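Local coordinates for acetyl-CoA hydrolase/transferase family protein (Porphyromonas gingivalis, PDB 2NVV) that probably hydrolyses acetyl-CoA or transfers CoA between acetate and another carboxylic acid, as a zinc-bound member of the acetyl-CoA hydrolase/transferase family, at residues I291-K295 with K296-K300; D322-K325 with D326-L330. One frame throughout, in Å; residues are numbered along the deposited sequence.

Contact 1: I291-K295 with K296-K300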
ATOM      1  N   ILE A 291     -13.351  -5.080  25.135  1.00  6.39           N
ATOM      2  CA  ILE A 291     -14.368  -4.710  26.114  1.00  6.73           C
ATOM      3  C   ILE A 291     -13.867  -4.994  27.536  1.00  6.39           C
ATOM      4  O   ILE A 291     -14.034  -4.172  28.441  1.00  6.39           O
ATOM      5  CB  ILE A 291     -15.660  -5.497  25.859  1.00  6.39           C
ATOM      6  CG1 ILE A 291     -16.116  -5.260  24.419  1.00  6.39           C
ATOM      7  CG2 ILE A 291     -16.725  -5.091  26.851  1.00  6.39           C
ATOM      8  CD1 ILE A 291     -16.440  -3.815  24.115  1.00  6.39           C
ATOM      9  N   ALA A 292     -13.248  -6.158  27.718  1.00  6.39           N
ATOM     10  CA  ALA A 292     -12.731  -6.564  29.017  1.00  6.39           C
ATOM     11  C   ALA A 292     -11.736  -5.546  29.565  1.00  7.00           C
ATOM     12  O   ALA A 292     -11.808  -5.176  30.736  1.00  8.39           O
ATOM     13  CB  ALA A 292     -12.070  -7.945  28.905  1.00  6.39           C
ATOM     14  N   LEU A 293     -10.805  -5.106  28.716  1.00  6.39           N
ATOM     15  CA  LEU A 293      -9.800  -4.122  29.096  1.00  6.39           C
ATOM     16  C   LEU A 293     -10.431  -2.761  29.332  1.00  7.57           C
ATOM     17  O   LEU A 293      -9.931  -1.953  30.122  1.00  6.90           O
ATOM     18  CB  LEU A 293      -8.737  -4.007  28.005  1.00  6.39           C
ATOM     19  CG  LEU A 293      -7.844  -5.241  27.895  1.00  6.39           C
ATOM     20  CD1 LEU A 293      -6.863  -5.082  26.740  1.00  6.71           C
ATOM     21  CD2 LEU A 293      -7.106  -5.444  29.223  1.00  6.39           C
HETATM   22  N   MSE A 294     -11.536  -2.517  28.638  1.00  8.15           N
HETATM   23  CA  MSE A 294     -12.273  -1.269  28.750  1.00 10.09           C
HETATM   24  C   MSE A 294     -12.903  -1.154  30.142  1.00  9.01           C
HETATM   25  O   MSE A 294     -12.857  -0.094  30.774  1.00  8.80           O
HETATM   26  CB  MSE A 294     -13.353  -1.230  27.671  1.00 12.00           C
HETATM   27  CG  MSE A 294     -13.852   0.143  27.345  1.00 16.91           C
HETATM   28 SE   MSE A 294     -14.929   0.103  25.753  1.00 24.48          SE
HETATM   29  CE  MSE A 294     -16.511   0.955  26.475  1.00 23.03           C
ATOM     30  N   LYS A 295     -13.490  -2.255  30.614  1.00  8.69           N
ATOM     31  CA  LYS A 295     -14.125  -2.275  31.934  1.00  8.33           C
ATOM     32  C   LYS A 295     -13.097  -2.086  33.057  1.00  7.72           C
ATOM     33  O   LYS A 295     -13.443  -1.693  34.168  1.00  6.39           O
ATOM     34  CB  LYS A 295     -14.875  -3.586  32.136  1.00  8.57           C
ATOM     35  CG  LYS A 295     -15.789  -3.950  30.989  1.00  8.46           C
ATOM     36  CD  LYS A 295     -17.160  -4.360  31.487  1.00  7.89           C
ATOM     37  CE  LYS A 295     -17.099  -5.553  32.410  1.00  6.70           C
ATOM     38  NZ  LYS A 295     -18.411  -5.726  33.080  1.00  9.10           N
ATOM     39  N   LYS A 296     -11.833  -2.364  32.759  1.00  8.32           N
ATOM     40  CA  LYS A 296     -10.773  -2.198  33.746  1.00  9.03           C
ATOM     41  C   LYS A 296     -10.042  -0.869  33.542  1.00  8.53           C
ATOM     42  O   LYS A 296      -8.980  -0.630  34.132  1.00  7.66           O
ATOM     43  CB  LYS A 296      -9.777  -3.357  33.650  1.00 10.48           C
ATOM     44  CG  LYS A 296     -10.412  -4.734  33.808  1.00 13.71           C
ATOM     45  CD  LYS A 296      -9.364  -5.808  34.021  1.00 15.13           C
ATOM     46  CE  LYS A 296      -8.386  -5.889  32.848  1.00 17.31           C
ATOM     47  NZ  LYS A 296      -7.252  -6.831  33.128  1.00 18.36           N
ATOM     48  N   GLY A 297     -10.612  -0.011  32.697  1.00  7.37           N
ATOM     49  CA  GLY A 297     -10.009   1.283  32.434  1.00  6.46           C
ATOM     50  C   GLY A 297      -8.701   1.158  31.668  1.00  6.85           C
ATOM     51  O   GLY A 297      -7.984   2.142  31.454  1.00  6.39           O
ATOM     52  N   ARG A 298      -8.394  -0.061  31.242  1.00  7.12           N
ATOM     53  CA  ARG A 298      -7.178  -0.346  30.501  1.00  7.42           C
ATOM     54  C   ARG A 298      -7.246   0.263  29.096  1.00  7.05           C
ATOM     55  O   ARG A 298      -6.250   0.761  28.575  1.00  6.39           O
ATOM     56  CB  ARG A 298      -6.993  -1.858  30.433  1.00  9.29           C
ATOM     57  CG  ARG A 298      -5.854  -2.324  29.568  1.00 11.44           C
ATOM     58  CD  ARG A 298      -4.571  -1.539  29.829  1.00 14.01           C
ATOM     59  NE  ARG A 298      -4.098  -1.566  31.222  1.00 11.76           N
ATOM     60  CZ  ARG A 298      -2.925  -1.074  31.590  1.00 10.02           C
ATOM     61  NH1 ARG A 298      -2.130  -0.533  30.678  1.00  6.39           N
ATOM     62  NH2 ARG A 298      -2.550  -1.115  32.863  1.00 14.37           N
ATOM     63  N   ILE A 299      -8.417   0.189  28.478  1.00  6.39           N
ATOM     64  CA  ILE A 299      -8.636   0.779  27.166  1.00  6.50           C
ATOM     65  C   ILE A 299      -9.614   1.935  27.426  1.00  7.17           C
ATOM     66  O   ILE A 299     -10.688   1.745  28.000  1.00  6.39           O
ATOM     67  CB  ILE A 299      -9.252  -0.232  26.156  1.00  7.39           C
ATOM     68  CG1 ILE A 299      -8.173  -1.194  25.664  1.00  6.39           C
ATOM     69  CG2 ILE A 299      -9.863   0.510  24.964  1.00  7.06           C
ATOM     70  CD1 ILE A 299      -8.645  -2.174  24.621  1.00  6.39           C
ATOM     71  N   LYS A 300      -9.219   3.134  27.012  1.00  7.46           N
ATOM     72  CA  LYS A 300     -10.019   4.327  27.220  1.00  6.39           C
ATOM     73  C   LYS A 300     -11.159   4.540  26.235  1.00  6.39           C
ATOM     74  O   LYS A 300     -12.193   5.093  26.587  1.00  6.49           O
ATOM     75  CB  LYS A 300      -9.099   5.539  27.188  1.00  6.57           C
ATOM     76  CG  LYS A 300      -8.171   5.603  28.358  1.00  7.66           C
ATOM     77  CD  LYS A 300      -6.858   6.251  27.999  1.00  8.88           C
ATOM     78  CE  LYS A 300      -7.020   7.667  27.519  1.00 10.04           C
ATOM     79  NZ  LYS A 300      -5.685   8.250  27.198  1.00 10.45           N
TER
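G297 N donates to M294 O at 3.0 Å, while I299 N bonds to L293 O at 3.1 Å. R298 N also lies 2.7 Å from L293 O, although this bond is bent and weak. The G297 and R298 bonds together make a Schellman motif at the C-terminal end of helix 288-295, with G297 at the left-handed position (phi 68°), which glycine takes readily. The turn completes a beta-alpha-beta crossover, passing the chain from the helix into strand 299-304, a parallel neighbour of strand 279-282. L293 O is the hub: K296 N adds a weak third bond, so three N-H groups converge on one carbonyl. Strand entry is marked as well by a C-H...O contact from selenomethionine M294 CA to I299 O.

Outside these bonds, the side chains fold round L293. R298 carries its CG anti to the backbone N (chi1 174°); its CB and CG cross L293, CG coming to 3.4 Å from L293 CD2, before bends at chi2 and chi3 carry the guanidinium away, where NH1 makes a weak bond with I276 O. K295 NZ forms a salt bridge with D316 OD2. I299 CG1 packs on L293 CB at 3.7 Å, and K296 brings its CE to 3.9 Å from L293 CD2.

Contact 2: D322-K325 with D326-L330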
ATOM      1  N   ASP A 322     -24.576   3.506  30.013  1.00 11.72           N
ATOM      2  CA  ASP A 322     -24.068   4.566  30.891  1.00 14.05           C
ATOM      3  C   ASP A 322     -22.540   4.640  30.883  1.00 13.50           C
ATOM      4  O   ASP A 322     -21.943   5.710  31.038  1.00 13.73           O
ATOM      5  CB  ASP A 322     -24.534   4.328  32.332  1.00 14.09           C
ATOM      6  CG  ASP A 322     -24.665   2.848  32.675  1.00 15.61           C
ATOM      7  OD1 ASP A 322     -25.539   2.188  32.059  1.00 17.09           O
ATOM      8  OD2 ASP A 322     -23.922   2.341  33.554  1.00 15.67           O
ATOM      9  N   PHE A 323     -21.926   3.480  30.695  1.00 12.67           N
ATOM     10  CA  PHE A 323     -20.488   3.358  30.684  1.00 11.56           C
ATOM     11  C   PHE A 323     -19.891   3.231  29.280  1.00 11.07           C
ATOM     12  O   PHE A 323     -18.900   3.888  28.970  1.00 10.07           O
ATOM     13  CB  PHE A 323     -20.104   2.138  31.531  1.00 11.51           C
ATOM     14  CG  PHE A 323     -18.634   1.848  31.559  1.00 10.69           C
ATOM     15  CD1 PHE A 323     -17.782   2.587  32.379  1.00 10.09           C
ATOM     16  CD2 PHE A 323     -18.097   0.842  30.763  1.00  9.79           C
ATOM     17  CE1 PHE A 323     -16.411   2.320  32.402  1.00 10.74           C
ATOM     18  CE2 PHE A 323     -16.726   0.568  30.776  1.00 10.60           C
ATOM     19  CZ  PHE A 323     -15.884   1.303  31.593  1.00 10.95           C
ATOM     20  N   PHE A 324     -20.501   2.403  28.434  1.00 11.32           N
ATOM     21  CA  PHE A 324     -19.977   2.153  27.095  1.00 12.20           C
ATOM     22  C   PHE A 324     -20.298   3.137  25.980  1.00 13.40           C
ATOM     23  O   PHE A 324     -19.481   3.344  25.096  1.00 15.32           O
ATOM     24  CB  PHE A 324     -20.390   0.751  26.638  1.00 11.07           C
ATOM     25  CG  PHE A 324     -19.919  -0.346  27.546  1.00 10.32           C
ATOM     26  CD1 PHE A 324     -20.682  -0.733  28.641  1.00 11.22           C
ATOM     27  CD2 PHE A 324     -18.706  -0.976  27.321  1.00  8.94           C
ATOM     28  CE1 PHE A 324     -20.243  -1.731  29.500  1.00 11.43           C
ATOM     29  CE2 PHE A 324     -18.249  -1.973  28.168  1.00 10.17           C
ATOM     30  CZ  PHE A 324     -19.021  -2.354  29.263  1.00 11.22           C
ATOM     31  N   LYS A 325     -21.479   3.734  26.026  1.00 14.62           N
ATOM     32  CA  LYS A 325     -21.931   4.661  24.991  1.00 16.22           C
ATOM     33  C   LYS A 325     -20.904   5.684  24.497  1.00 15.91           C
ATOM     34  O   LYS A 325     -20.735   5.874  23.291  1.00 17.41           O
ATOM     35  CB  LYS A 325     -23.188   5.392  25.466  1.00 16.88           C
ATOM     36  CG  LYS A 325     -24.036   5.940  24.336  1.00 20.53           C
ATOM     37  CD  LYS A 325     -25.505   6.003  24.746  1.00 23.58           C
ATOM     38  CE  LYS A 325     -26.367   6.391  23.563  1.00 23.73           C
ATOM     39  NZ  LYS A 325     -25.995   5.569  22.390  1.00 22.80           N
ATOM     40  N   ASP A 326     -20.221   6.328  25.432  1.00 15.46           N
ATOM     41  CA  ASP A 326     -19.220   7.338  25.109  1.00 15.67           C
ATOM     42  C   ASP A 326     -17.802   6.776  24.953  1.00 14.28           C
ATOM     43  O   ASP A 326     -16.836   7.536  24.860  1.00 14.09           O
ATOM     44  CB  ASP A 326     -19.215   8.407  26.200  1.00 18.69           C
ATOM     45  CG  ASP A 326     -19.186   7.799  27.596  1.00 21.00           C
ATOM     46  OD1 ASP A 326     -20.185   7.146  27.981  1.00 21.05           O
ATOM     47  OD2 ASP A 326     -18.166   7.960  28.304  1.00 22.33           O
ATOM     48  N   LYS A 327     -17.670   5.453  24.924  1.00 12.26           N
ATOM     49  CA  LYS A 327     -16.350   4.845  24.796  1.00 11.00           C
ATOM     50  C   LYS A 327     -16.196   4.004  23.549  1.00 10.12           C
ATOM     51  O   LYS A 327     -15.089   3.580  23.215  1.00  9.80           O
ATOM     52  CB  LYS A 327     -16.039   3.990  26.016  1.00 10.67           C
ATOM     53  CG  LYS A 327     -15.942   4.763  27.308  1.00 11.05           C
ATOM     54  CD  LYS A 327     -15.754   3.832  28.503  1.00 12.37           C
ATOM     55  CE  LYS A 327     -15.702   4.641  29.794  1.00 12.44           C
ATOM     56  NZ  LYS A 327     -16.861   5.583  29.894  1.00 12.78           N
ATOM     57  N   ILE A 328     -17.307   3.765  22.860  1.00  8.00           N
ATOM     58  CA  ILE A 328     -17.285   2.969  21.642  1.00  8.08           C
ATOM     59  C   ILE A 328     -17.862   3.792  20.519  1.00  7.59           C
ATOM     60  O   ILE A 328     -18.865   4.457  20.704  1.00  7.60           O
ATOM     61  CB  ILE A 328     -18.136   1.690  21.783  1.00  7.18           C
ATOM     62  CG1 ILE A 328     -17.606   0.829  22.931  1.00  6.39           C
ATOM     63  CG2 ILE A 328     -18.120   0.909  20.468  1.00  6.39           C
ATOM     64  CD1 ILE A 328     -18.546  -0.286  23.320  1.00  6.39           C
ATOM     65  N   LEU A 329     -17.223   3.752  19.358  1.00  6.79           N
ATOM     66  CA  LEU A 329     -17.713   4.490  18.201  1.00  6.40           C
ATOM     67  C   LEU A 329     -17.518   3.619  16.972  1.00  6.39           C
ATOM     68  O   LEU A 329     -16.406   3.167  16.707  1.00  6.39           O
ATOM     69  CB  LEU A 329     -16.945   5.800  18.031  1.00  6.46           C
ATOM     70  CG  LEU A 329     -17.515   6.804  17.025  1.00  6.57           C
ATOM     71  CD1 LEU A 329     -18.909   7.258  17.456  1.00  6.82           C
ATOM     72  CD2 LEU A 329     -16.580   7.986  16.943  1.00  6.39           C
ATOM     73  N   LEU A 330     -18.605   3.364  16.241  1.00  6.39           N
ATOM     74  CA  LEU A 330     -18.536   2.538  15.042  1.00  6.39           C
ATOM     75  C   LEU A 330     -18.623   3.402  13.784  1.00  6.39           C
ATOM     76  O   LEU A 330     -19.502   4.260  13.662  1.00  6.39           O
ATOM     77  CB  LEU A 330     -19.654   1.495  15.054  1.00  7.08           C
ATOM     78  CG  LEU A 330     -19.693   0.568  16.271  1.00  6.39           C
ATOM     79  CD1 LEU A 330     -20.765  -0.476  16.074  1.00  6.39           C
ATOM     80  CD2 LEU A 330     -18.361  -0.104  16.457  1.00  6.39           C
TER
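K327 folds back over F323 and contributes most of the polar and aromatic contact here. Its ammonium NZ donates to F323 O at 2.8 Å, lying in the carbonyl plane, and pairs with the carboxylate of its neighbour D326, whose OD2 is 3.1 Å away in a salt bridge, the hydrogen bond within it being weak. Two backbone bonds close the turn after helix 321-324: K327 N to F324 O at 2.8 Å, and a weak one from I328 N to the same oxygen. They bring the chain from the helix into strand 328-330, the parallel neighbour of strand 299-304, completing a second beta-alpha-beta connection through helices 311-318 and 321-324.

The aromatic contacts involve the same lysine. The K327 chain stays extended as far as CE and then bends at its last torsion (chi4 51°), which turns NZ toward the carbonyl while CE stays above the F323 ring. CE lies 3.9 Å from the ring centroid in a CH-pi contact, and NZ makes a cation-pi contact over the same ring at 4.4 Å.

Apolar packing is supplied by F324 and I328, which run side by side, CB to CD1 at 3.9 Å. K325 NZ bonds to M168 O, outside this turn. The positive charge of K327 is met by a carbonyl, a carboxylate and a ring face, which would probably favour its protonated form and restrain rotation of its end.

Contacts 1 and 2 are successive helix-to-strand turns, centres about 12 Å apart, and they deliver the chain into neighbouring strands, 299-304 and 328-330, of one parallel sheet. They also pack directly on each other: M294 of contact 1 sits against F324 and K327 of contact 2, with M294 O 3.4 Å from F323 CZ, while K295 CD lies 3.5 Å from F324 CZ. The F323 ring that receives K327 therefore also borders the end of helix 288-295. Both contacts lie away from the zinc ligands and the predicted CoA site; the predicted catalytic E284 comes earlier in the chain, between strand 279-282 and helix 288-295.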